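Local coordinates for phosphatase (Thermotoga maritima, PDB 1NF2), which probably acts as a magnesium-dependent phosphatase of the haloacid dehalogenase (HAD) family, at residues Val245-Asn250 with Val254-Glu259; Asn217-Phe222 with Ile235-Glu240; Lys23-Ile28 with Lys53-Arg58; Phe197-Met202 with Phe222-Leu227. All coordinates share one frame; numbering follows the deposited sequence.

From the N terminus, contact 3 comes first: it closes the span from helix 22-31 through strand 36-40 to the end of helix 45-55. Contact 4 opens next, on helix 191-202, and contact 2 opens on helix 216-222 before contact 4 closes; the two therefore cross, sharing Phe222, and contact 2 closes on helix 236-241. Contact 1 follows in series and closes the short loop between edge strand 244-245 and helix 253-258. That last helix packs on helix 22-31, so contacts 1 and 3 touch and join chain-distant ends of the Rossmann-like domain. Contacts 1 and 2 also touch, through Val245 and Lys239, whereas contact 4 binds a turn to helix 191-202.

Contact 1 (Val245-Asn250 with Val254-Glu259); sequences VTLTNN and VSYVLE
Leu247 lies over one face of the Tyr256 ring, and Thr246 beside it presses on Val257. The leucine places its CG 4.1 Å from the ring centroid, 23° from the ring normal, a CH-pi contact displaced toward the rim. Its CD1 lies 3.5 Å from Tyr256 CD2. The tyrosine suits this exposed place, since its flat ring offers the leucine a broad apolar surface. Were Leu247 an alanine, that face of Tyr256 would probably lose its aliphatic partner and the ring gain more freedom to turn.

Thr246 serves two purposes. Its CB sits only 3.3 Å from Val257 CG2, tighter than ordinary van der Waals packing, and its OG1 passes 3.6 Å from Tyr256 CB. With OG1 opposite the backbone N (chi1 -175°), the hydroxyl faces the helix and hydrogen-bonds to Gly253 O. A threonine fits because its methine carbon packs while its hydroxyl satisfies a carbonyl at the start of that helix.

Backbone bonds of Thr246 with Ala230 and of Leu247 with Glu232 hold the loop in position. Val257 and Thr246 both rest on Val229 of strand 227-230, while Ser255 OG hydrogen-bonds to Asp24 and Asn27 of helix 22-31, and Leu258 packs on Phe5 of strand 4-8. Helix 253-258, which follows the last strand of the parallel Rossmann-like HAD core, thus bridges the sheet and helix 22-31.

Contact 2 (Asn217-Phe222 with Ile235-Glu240); sequences NDLFMF and IEKVKE
Leu219 and Val238 mark the closest backbone approach, their CA atoms 6.2 Å apart, between two helical segments that run almost parallel. The axes of weakly bonded helix 217-222 and helix 236-240 come within 10.1 Å at an angle of 12°. This pairs neighbouring helices in successive beta-alpha-beta units of the Rossmann-like HAD fold: strand 227-230 follows the first helix in the chain and leads to the second.

The two methyls of Leu219 divide between two residues of the second helix. Its CD2 meets the aliphatic part of Lys237 crosswise, 3.7 Å from CE, and its other methyl, CD1, is 4.1 Å from Val238 CG2. The leucine's CG stands opposite the backbone N (chi1 -159°), which carries both methyls nearer the second helix. With Leu219 cut back to an alanine, a gap is likely to open between Lys237 and Val238, leaving the lysine stem without its apolar support. Lysine suits this exposed margin because its extended chain packs while its NZ forms a salt bridge with Glu216.

Asp218, a magnesium ligand in a structure of this protein though not metal-bound in this model, hydrogen-bonds through OD1 to the N atoms of Asp214 and Asn215 and forms a salt bridge through OD2 with Lys191. Deeper down, Val238 meets Phe222: Val238 CG1 is 4.0 Å from Phe222 CE1, and Val238 O lies in the ring plane at its edge, 3.6 Å from that same CE1.

Contact 3 (Lys23-Ile28 with Lys53-Arg58); sequences KDRRNI and KKYFKR. With SO4 (sulfate ion), chain E.
Arg25 NH2, at the end of a side chain whose stem lies against Tyr55, is gripped by two anions. It hydrogen-bonds to sulfate O2 at 2.8 Å, in a bent bond (131°), and forms a salt bridge with Glu22. Arg26 adds a straighter bond, its NH1 reaching sulfate O3 at 3.1 Å with an angle of 165°. The sulfate, probably from the crystallisation liquor, lies near the edge of both guanidinium planes, and the two arginines suit an anion at this surface.

Nearer the backbone, the methylene stem of Arg25 packs on the end of the other helix. CG stands anti to the backbone N (chi1 -176°), sending the chain across to bring CD 3.5 Å from Tyr55 O and CG beside Phe56 CE2. Phe56 slides its ring past this stem to Ile28: CE2 lies 3.5 Å from Ile28 CB, with CG2 against the same ring atom. An aromatic ring and a beta-branched chain fill this buried seam.

Phe56 also meets Phe60 edge-to-face and packs on Phe39 of strand 36-40. Ile28 touches Val37 of that strand and Leu258 of helix 253-258, so helices 22-31 and 45-55, from successive beta-alpha-beta units, meet over strand 36-40.

Contact 4 (Phe197-Met202 with Phe222-Leu227); sequences FLRERM and FEEAGL
Arg199 and Glu224 join by a salt bridge, the NH1 of Arg199 lying 2.6 Å from OE1 of Glu224. That length should be read with caution, because the position of NH1 is less certain in the model. From the same nitrogen a weak hydrogen bond runs to the backbone O of Glu224, at 3.5 Å. The guanidinium and carboxylate planes are inclined by 29°, and OE1 approaches the guanidinium obliquely.

Both chains must bend to meet. Arg199 leaves its helix with CG opposite the backbone N (chi1 -154°) and then turns at chi3 (70°), which brings the guanidinium up to the glutamate, while Glu224 folds at chi2 so that its carboxylate remains close to its own backbone. A long, flexible arginine suits this place, since the nearest CA atoms of the two segments, those of Arg199 and Glu224, are 8.7 Å apart. Glu224 OE2 also has a long, weak ion pair with Arg196, one turn earlier in the helix.

The glutamate is presented by a type I beta turn from Phe222 to Ala225, closed by the bond from Ala225 N to Phe222 O at 3.2 Å. Phe222 and Ala225 rest on Val211 of strand 209-213, and Arg199 packs against Ile209 of the same strand. The pair thus links helix 191-202 to the turn between helix 216-222 and the next parallel strand, 227-230, of the Rossmann-like core.

Contact 1 (Val245-Asn250 with Val254-Glu259)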
# COMPACT_ATOMS: atom_id res chain seq x y z
N VAL A 245 18.95 2.07 11.73
CA VAL A 245 18.80 1.03 10.71
C VAL A 245 18.92 -0.30 11.45
O VAL A 245 19.99 -0.68 11.93
CB VAL A 245 19.87 1.16 9.60
CG1 VAL A 245 21.19 1.52 10.21
CG2 VAL A 245 19.98 -0.15 8.81
N THR A 246 17.80 -0.99 11.55
CA THR A 246 17.73 -2.25 12.26
C THR A 246 18.17 -3.40 11.36
O THR A 246 18.83 -3.18 10.34
CB THR A 246 16.29 -2.47 12.79
OG1 THR A 246 16.24 -3.66 13.60
CG2 THR A 246 15.29 -2.59 11.63
N LEU A 247 17.80 -4.61 11.75
CA LEU A 247 18.15 -5.79 10.98
C LEU A 247 17.25 -5.89 9.75
O LEU A 247 16.41 -5.03 9.48
CB LEU A 247 18.00 -7.05 11.82
CG LEU A 247 18.86 -7.13 13.09
CD1 LEU A 247 18.60 -8.45 13.79
CD2 LEU A 247 20.34 -6.99 12.72
N THR A 248 17.44 -6.98 9.03
CA THR A 248 16.69 -7.27 7.82
C THR A 248 15.27 -7.76 8.15
O THR A 248 14.99 -8.15 9.28
CB THR A 248 17.48 -8.31 7.00
OG1 THR A 248 17.86 -7.74 5.75
CG2 THR A 248 16.68 -9.57 6.81
N ASN A 249 14.38 -7.72 7.16
CA ASN A 249 13.01 -8.18 7.37
C ASN A 249 12.93 -9.71 7.42
O ASN A 249 11.92 -10.27 7.85
CB ASN A 249 12.08 -7.64 6.26
CG ASN A 249 12.40 -8.22 4.89
OD1 ASN A 249 11.50 -8.65 4.16
ND2 ASN A 249 13.68 -8.22 4.52
N ASN A 250 13.99 -10.37 6.98
CA ASN A 250 14.06 -11.83 6.98
C ASN A 250 14.43 -12.32 8.37
O ASN A 250 14.22 -13.48 8.72
CB ASN A 250 15.09 -12.31 5.96
CG ASN A 250 14.59 -12.15 4.55
OD1 ASN A 250 15.36 -11.82 3.64
ND2 ASN A 250 13.30 -12.39 4.35
N VAL A 254 12.36 -5.77 12.93
CA VAL A 254 11.40 -4.96 13.66
C VAL A 254 11.55 -5.16 15.17
O VAL A 254 11.68 -4.19 15.92
CB VAL A 254 9.96 -5.32 13.26
CG1 VAL A 254 8.96 -4.53 14.11
CG2 VAL A 254 9.75 -5.01 11.78
N SER A 255 11.53 -6.42 15.61
CA SER A 255 11.67 -6.74 17.03
C SER A 255 12.96 -6.21 17.61
O SER A 255 12.98 -5.66 18.71
CB SER A 255 11.64 -8.26 17.25
OG SER A 255 10.35 -8.81 17.10
N TYR A 256 14.05 -6.37 16.86
CA TYR A 256 15.36 -5.94 17.32
C TYR A 256 15.40 -4.50 17.84
O TYR A 256 16.08 -4.21 18.82
CB TYR A 256 16.37 -6.13 16.19
CG TYR A 256 17.81 -6.04 16.63
CD1 TYR A 256 18.49 -4.83 16.65
CD2 TYR A 256 18.50 -7.19 17.03
CE1 TYR A 256 19.83 -4.75 17.06
CE2 TYR A 256 19.84 -7.13 17.44
CZ TYR A 256 20.49 -5.90 17.45
OH TYR A 256 21.80 -5.83 17.86
N VAL A 257 14.66 -3.60 17.19
CA VAL A 257 14.62 -2.20 17.63
C VAL A 257 13.39 -1.95 18.49
O VAL A 257 13.44 -1.20 19.47
CB VAL A 257 14.59 -1.23 16.41
CG1 VAL A 257 14.15 0.17 16.86
CG2 VAL A 257 15.96 -1.15 15.78
N LEU A 258 12.29 -2.60 18.13
CA LEU A 258 11.05 -2.44 18.85
C LEU A 258 11.20 -2.73 20.35
O LEU A 258 10.62 -2.03 21.18
CB LEU A 258 9.99 -3.36 18.24
CG LEU A 258 8.54 -3.19 18.68
CD1 LEU A 258 8.10 -1.73 18.52
CD2 LEU A 258 7.68 -4.12 17.83
N GLU A 259 11.98 -3.74 20.68
CA GLU A 259 12.18 -4.10 22.08
C GLU A 259 12.98 -3.08 22.88
O GLU A 259 12.94 -3.09 24.11
CB GLU A 259 12.86 -5.46 22.20
CG GLU A 259 12.18 -6.56 21.41
CD GLU A 259 12.81 -7.91 21.64
OE1 GLU A 259 14.06 -7.99 21.66
OE2 GLU A 259 12.05 -8.90 21.79

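Contact 2 (Asn217-Phe222 with Ile235-Glu240)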
# COMPACT_ATOMS: atom_id res chain seq x y z
N ASN A 217 8.12 4.58 -1.11
CA ASN A 217 6.74 4.79 -0.67
C ASN A 217 6.63 5.12 0.83
O ASN A 217 5.78 5.91 1.23
CB ASN A 217 5.91 3.53 -0.93
CG ASN A 217 5.50 3.36 -2.39
OD1 ASN A 217 5.03 2.30 -2.79
ND2 ASN A 217 5.67 4.42 -3.18
N ASP A 218 7.49 4.50 1.64
CA ASP A 218 7.48 4.69 3.09
C ASP A 218 8.18 5.98 3.51
O ASP A 218 7.90 6.54 4.57
CB ASP A 218 8.17 3.50 3.79
CG ASP A 218 7.45 2.19 3.54
OD1 ASP A 218 8.13 1.14 3.53
OD2 ASP A 218 6.21 2.21 3.36
N LEU A 219 9.10 6.44 2.68
CA LEU A 219 9.84 7.66 2.93
C LEU A 219 8.86 8.81 3.24
O LEU A 219 9.16 9.71 4.04
CB LEU A 219 10.67 7.98 1.68
CG LEU A 219 11.89 8.90 1.74
CD1 LEU A 219 12.86 8.43 2.80
CD2 LEU A 219 12.55 8.89 0.36
N PHE A 220 7.69 8.77 2.62
CA PHE A 220 6.67 9.80 2.84
C PHE A 220 6.17 9.78 4.29
O PHE A 220 5.83 10.82 4.84
CB PHE A 220 5.49 9.59 1.89
CG PHE A 220 5.79 9.95 0.45
CD1 PHE A 220 5.78 11.28 0.03
CD2 PHE A 220 6.07 8.96 -0.49
CE1 PHE A 220 6.04 11.62 -1.31
CE2 PHE A 220 6.32 9.28 -1.83
CZ PHE A 220 6.31 10.61 -2.24
N MET A 221 6.12 8.59 4.91
CA MET A 221 5.65 8.47 6.29
C MET A 221 6.65 9.03 7.30
O MET A 221 6.27 9.51 8.36
CB MET A 221 5.35 7.01 6.64
CG MET A 221 4.14 6.43 5.90
SD MET A 221 3.53 4.84 6.54
CE MET A 221 2.12 5.27 7.04
N PHE A 222 7.93 8.97 6.95
CA PHE A 222 8.99 9.46 7.81
C PHE A 222 8.78 10.90 8.26
O PHE A 222 9.07 11.24 9.41
CB PHE A 222 10.34 9.36 7.10
CG PHE A 222 11.01 8.03 7.24
CD1 PHE A 222 12.32 7.86 6.83
CD2 PHE A 222 10.34 6.95 7.79
CE1 PHE A 222 12.95 6.63 6.96
CE2 PHE A 222 10.97 5.72 7.93
CZ PHE A 222 12.28 5.57 7.51
N ILE A 235 16.41 0.74 0.70
CA ILE A 235 17.27 1.36 -0.29
C ILE A 235 18.08 2.42 0.45
O ILE A 235 17.69 2.87 1.53
CB ILE A 235 16.50 2.05 -1.46
CG1 ILE A 235 15.62 3.19 -0.94
CG2 ILE A 235 15.68 1.02 -2.23
CD1 ILE A 235 14.34 2.73 -0.31
N GLU A 236 19.22 2.77 -0.12
CA GLU A 236 20.13 3.74 0.45
C GLU A 236 19.46 5.03 0.91
O GLU A 236 19.70 5.51 2.02
CB GLU A 236 21.23 4.05 -0.57
CG GLU A 236 20.80 3.90 -2.05
CD GLU A 236 20.65 2.44 -2.51
OE1 GLU A 236 21.63 1.67 -2.40
OE2 GLU A 236 19.55 2.07 -2.98
N LYS A 237 18.60 5.58 0.07
CA LYS A 237 17.90 6.82 0.38
C LYS A 237 17.10 6.74 1.69
O LYS A 237 17.08 7.69 2.46
CB LYS A 237 16.98 7.20 -0.78
CG LYS A 237 16.51 8.65 -0.76
CD LYS A 237 15.55 8.95 -1.90
CE LYS A 237 15.10 10.40 -1.86
NZ LYS A 237 13.99 10.70 -2.81
N VAL A 238 16.43 5.61 1.92
CA VAL A 238 15.63 5.44 3.13
C VAL A 238 16.49 5.37 4.39
O VAL A 238 16.14 5.95 5.42
CB VAL A 238 14.75 4.17 3.04
CG1 VAL A 238 14.23 3.76 4.43
CG2 VAL A 238 13.57 4.45 2.12
N LYS A 239 17.61 4.67 4.31
CA LYS A 239 18.49 4.55 5.46
C LYS A 239 19.06 5.90 5.87
O LYS A 239 19.17 6.20 7.06
CB LYS A 239 19.62 3.57 5.15
CG LYS A 239 19.12 2.18 4.84
CD LYS A 239 20.17 1.12 5.10
CE LYS A 239 20.64 0.48 3.82
NZ LYS A 239 21.23 -0.86 4.08
N GLU A 240 19.40 6.71 4.88
CA GLU A 240 19.97 8.03 5.14
C GLU A 240 18.97 9.00 5.74
O GLU A 240 19.35 10.02 6.30
CB GLU A 240 20.55 8.60 3.84
CG GLU A 240 21.64 7.73 3.24
CD GLU A 240 22.19 8.29 1.95
OE1 GLU A 240 21.40 8.59 1.04
OE2 GLU A 240 23.43 8.40 1.84

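Contact 3 (Lys23-Ile28 with Lys53-Arg58)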
# COMPACT_ATOMS: atom_id res chain seq x y z
N LYS A 23 8.54 -13.91 16.69
CA LYS A 23 9.10 -12.88 17.55
C LYS A 23 8.39 -11.53 17.29
O LYS A 23 7.91 -10.88 18.23
CB LYS A 23 10.61 -12.75 17.32
CG LYS A 23 11.29 -11.73 18.23
CD LYS A 23 12.76 -11.52 17.88
CE LYS A 23 13.65 -12.61 18.45
NZ LYS A 23 13.23 -13.97 18.02
N ASP A 24 8.30 -11.13 16.02
CA ASP A 24 7.65 -9.87 15.68
C ASP A 24 6.17 -9.91 16.05
O ASP A 24 5.62 -8.93 16.55
CB ASP A 24 7.77 -9.55 14.18
CG ASP A 24 9.19 -9.17 13.77
OD1 ASP A 24 10.01 -8.79 14.64
OD2 ASP A 24 9.48 -9.25 12.55
N ARG A 25 5.53 -11.05 15.81
CA ARG A 25 4.12 -11.18 16.14
C ARG A 25 3.91 -10.95 17.63
O ARG A 25 3.08 -10.14 18.02
CB ARG A 25 3.60 -12.57 15.78
CG ARG A 25 2.11 -12.74 16.03
CD ARG A 25 1.66 -14.19 15.89
NE ARG A 25 2.21 -15.04 16.94
CZ ARG A 25 1.78 -15.07 18.20
NH1 ARG A 25 0.78 -14.28 18.59
NH2 ARG A 25 2.37 -15.87 19.08
N ARG A 26 4.67 -11.66 18.47
CA ARG A 26 4.50 -11.50 19.91
C ARG A 26 4.75 -10.08 20.41
O ARG A 26 4.05 -9.60 21.30
CB ARG A 26 5.39 -12.49 20.68
CG ARG A 26 4.73 -13.85 20.85
CD ARG A 26 5.51 -14.72 21.82
NE ARG A 26 6.39 -15.66 21.15
CZ ARG A 26 6.05 -16.90 20.81
NH1 ARG A 26 4.83 -17.36 21.08
NH2 ARG A 26 6.93 -17.69 20.20
N ASN A 27 5.74 -9.39 19.84
CA ASN A 27 6.01 -8.03 20.27
C ASN A 27 4.88 -7.09 19.89
O ASN A 27 4.54 -6.18 20.65
CB ASN A 27 7.33 -7.53 19.68
CG ASN A 27 8.53 -8.03 20.46
OD1 ASN A 27 8.59 -7.86 21.68
ND2 ASN A 27 9.49 -8.63 19.76
N ILE A 28 4.28 -7.31 18.72
CA ILE A 28 3.17 -6.47 18.30
C ILE A 28 2.00 -6.71 19.25
O ILE A 28 1.36 -5.77 19.71
CB ILE A 28 2.71 -6.79 16.85
CG1 ILE A 28 3.88 -6.63 15.87
CG2 ILE A 28 1.56 -5.88 16.47
CD1 ILE A 28 4.51 -5.26 15.85
N LYS A 53 -5.71 -10.24 10.53
CA LYS A 53 -6.54 -11.24 11.18
C LYS A 53 -5.85 -12.60 11.29
O LYS A 53 -6.11 -13.35 12.23
CB LYS A 53 -7.88 -11.37 10.44
CG LYS A 53 -8.83 -10.21 10.74
CD LYS A 53 -10.18 -10.36 10.07
CE LYS A 53 -10.11 -10.09 8.57
NZ LYS A 53 -11.47 -10.10 7.95
N LYS A 54 -4.97 -12.90 10.36
CA LYS A 54 -4.25 -14.17 10.38
C LYS A 54 -3.28 -14.30 11.55
O LYS A 54 -3.22 -15.34 12.20
CB LYS A 54 -3.49 -14.37 9.07
CG LYS A 54 -2.63 -15.62 9.03
CD LYS A 54 -1.89 -15.70 7.70
CE LYS A 54 -1.05 -16.96 7.59
NZ LYS A 54 -0.30 -16.95 6.30
N TYR A 55 -2.51 -13.25 11.80
CA TYR A 55 -1.52 -13.26 12.88
C TYR A 55 -2.07 -12.73 14.20
O TYR A 55 -1.55 -13.02 15.27
CB TYR A 55 -0.28 -12.47 12.45
CG TYR A 55 0.51 -13.17 11.36
CD1 TYR A 55 1.33 -14.26 11.65
CD2 TYR A 55 0.39 -12.77 10.02
CE1 TYR A 55 2.02 -14.93 10.64
CE2 TYR A 55 1.08 -13.44 9.00
CZ TYR A 55 1.89 -14.51 9.32
OH TYR A 55 2.56 -15.17 8.32
N PHE A 56 -3.13 -11.93 14.10
CA PHE A 56 -3.80 -11.37 15.26
C PHE A 56 -5.26 -11.51 14.88
O PHE A 56 -5.64 -11.15 13.77
CB PHE A 56 -3.45 -9.88 15.45
CG PHE A 56 -2.01 -9.55 15.18
CD1 PHE A 56 -1.54 -9.39 13.88
CD2 PHE A 56 -1.11 -9.40 16.23
CE1 PHE A 56 -0.20 -9.10 13.62
CE2 PHE A 56 0.23 -9.11 15.99
CZ PHE A 56 0.69 -8.96 14.68
N LYS A 57 -6.08 -12.05 15.76
CA LYS A 57 -7.49 -12.23 15.42
C LYS A 57 -8.25 -10.91 15.53
O LYS A 57 -9.20 -10.80 16.30
CB LYS A 57 -8.12 -13.29 16.33
CG LYS A 57 -7.65 -14.72 16.05
CD LYS A 57 -6.13 -14.86 16.04
CE LYS A 57 -5.49 -14.40 17.35
NZ LYS A 57 -5.99 -15.14 18.54
N ARG A 58 -7.83 -9.92 14.75
CA ARG A 58 -8.46 -8.61 14.77
C ARG A 58 -7.92 -7.70 13.67
O ARG A 58 -7.02 -8.07 12.92
CB ARG A 58 -8.22 -7.94 16.12
CG ARG A 58 -6.74 -7.82 16.46
CD ARG A 58 -6.49 -6.79 17.54
NE ARG A 58 -6.83 -5.44 17.10
CZ ARG A 58 -6.57 -4.33 17.79
NH1 ARG A 58 -5.95 -4.41 18.96
NH2 ARG A 58 -6.92 -3.14 17.30
S SO4 E . 1.79 -17.15 22.71
O1 SO4 E . 0.47 -16.87 23.30
O2 SO4 E . 1.63 -17.46 21.28
O3 SO4 E . 2.66 -15.96 22.86
O4 SO4 E . 2.41 -18.30 23.39

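Contact 4 (Phe197-Met202 with Phe222-Leu227)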
# COMPACT_ATOMS: atom_id res chain seq x y z
N PHE A 197 -3.28 12.33 7.79
CA PHE A 197 -4.74 12.40 7.89
C PHE A 197 -5.21 11.60 9.11
O PHE A 197 -6.07 12.04 9.88
CB PHE A 197 -5.35 11.82 6.62
CG PHE A 197 -6.85 11.78 6.62
CD1 PHE A 197 -7.59 12.87 6.18
CD2 PHE A 197 -7.53 10.65 7.07
CE1 PHE A 197 -8.98 12.84 6.18
CE2 PHE A 197 -8.93 10.61 7.08
CZ PHE A 197 -9.65 11.71 6.64
N LEU A 198 -4.65 10.40 9.25
CA LEU A 198 -4.99 9.51 10.35
C LEU A 198 -4.63 10.20 11.67
O LEU A 198 -5.39 10.13 12.65
CB LEU A 198 -4.20 8.21 10.21
CG LEU A 198 -4.39 7.19 11.33
CD1 LEU A 198 -5.87 6.80 11.45
CD2 LEU A 198 -3.54 5.98 11.03
N ARG A 199 -3.49 10.87 11.68
CA ARG A 199 -3.00 11.59 12.85
C ARG A 199 -3.98 12.68 13.29
O ARG A 199 -4.29 12.82 14.48
CB ARG A 199 -1.65 12.22 12.51
CG ARG A 199 -0.75 12.44 13.69
CD ARG A 199 0.59 12.96 13.23
NE ARG A 199 0.48 14.33 12.73
CZ ARG A 199 1.38 14.90 11.95
NH1 ARG A 199 2.45 14.22 11.58
NH2 ARG A 199 1.21 16.15 11.54
N GLU A 200 -4.47 13.47 12.34
CA GLU A 200 -5.42 14.53 12.63
C GLU A 200 -6.71 13.93 13.20
O GLU A 200 -7.27 14.44 14.17
CB GLU A 200 -5.74 15.30 11.35
CG GLU A 200 -5.27 16.74 11.40
CD GLU A 200 -6.02 17.54 12.42
OE1 GLU A 200 -5.55 18.64 12.78
OE2 GLU A 200 -7.09 17.07 12.87
N ARG A 201 -7.15 12.84 12.60
CA ARG A 201 -8.35 12.14 13.01
C ARG A 201 -8.25 11.59 14.44
O ARG A 201 -9.14 11.82 15.27
CB ARG A 201 -8.59 10.97 12.05
CG ARG A 201 -10.03 10.56 11.85
CD ARG A 201 -10.65 9.93 13.07
NE ARG A 201 -12.01 9.48 12.78
CZ ARG A 201 -12.83 8.95 13.68
NH1 ARG A 201 -12.44 8.79 14.94
NH2 ARG A 201 -14.05 8.56 13.30
N MET A 202 -7.18 10.85 14.70
CA MET A 202 -6.94 10.21 16.00
C MET A 202 -6.33 11.14 17.05
O MET A 202 -6.30 10.81 18.24
CB MET A 202 -6.05 8.99 15.81
CG MET A 202 -6.70 7.68 16.22
SD MET A 202 -8.26 7.38 15.46
CE MET A 202 -8.30 5.66 15.42
N PHE A 222 7.93 8.97 6.95
CA PHE A 222 8.99 9.46 7.81
C PHE A 222 8.78 10.90 8.26
O PHE A 222 9.07 11.24 9.41
CB PHE A 222 10.34 9.36 7.10
CG PHE A 222 11.01 8.03 7.24
CD1 PHE A 222 12.32 7.86 6.83
CD2 PHE A 222 10.34 6.95 7.79
CE1 PHE A 222 12.95 6.63 6.96
CE2 PHE A 222 10.97 5.72 7.93
CZ PHE A 222 12.28 5.57 7.51
N GLU A 223 8.29 11.73 7.35
CA GLU A 223 8.06 13.14 7.63
C GLU A 223 6.99 13.34 8.68
O GLU A 223 6.90 14.40 9.30
CB GLU A 223 7.66 13.87 6.34
CG GLU A 223 8.38 13.37 5.09
CD GLU A 223 9.89 13.41 5.20
OE1 GLU A 223 10.57 12.95 4.26
OE2 GLU A 223 10.42 13.92 6.22
N GLU A 224 6.17 12.32 8.89
CA GLU A 224 5.08 12.38 9.86
C GLU A 224 5.36 11.63 11.17
O GLU A 224 4.45 11.42 11.97
CB GLU A 224 3.81 11.81 9.24
CG GLU A 224 3.41 12.46 7.92
CD GLU A 224 3.24 13.96 8.06
OE1 GLU A 224 2.56 14.40 9.01
OE2 GLU A 224 3.78 14.71 7.22
N ALA A 225 6.61 11.23 11.41
CA ALA A 225 6.92 10.48 12.63
C ALA A 225 8.04 11.07 13.47
O ALA A 225 8.91 11.79 12.97
CB ALA A 225 7.27 9.03 12.27
N GLY A 226 8.00 10.77 14.77
CA GLY A 226 9.03 11.26 15.68
C GLY A 226 10.28 10.39 15.65
O GLY A 226 11.37 10.88 15.92
N LEU A 227 10.13 9.10 15.34
CA LEU A 227 11.28 8.19 15.28
C LEU A 227 11.24 7.42 13.95
O LEU A 227 10.19 6.89 13.58
CB LEU A 227 11.25 7.20 16.45
CG LEU A 227 12.42 6.21 16.52
CD1 LEU A 227 13.73 6.97 16.63
CD2 LEU A 227 12.25 5.27 17.71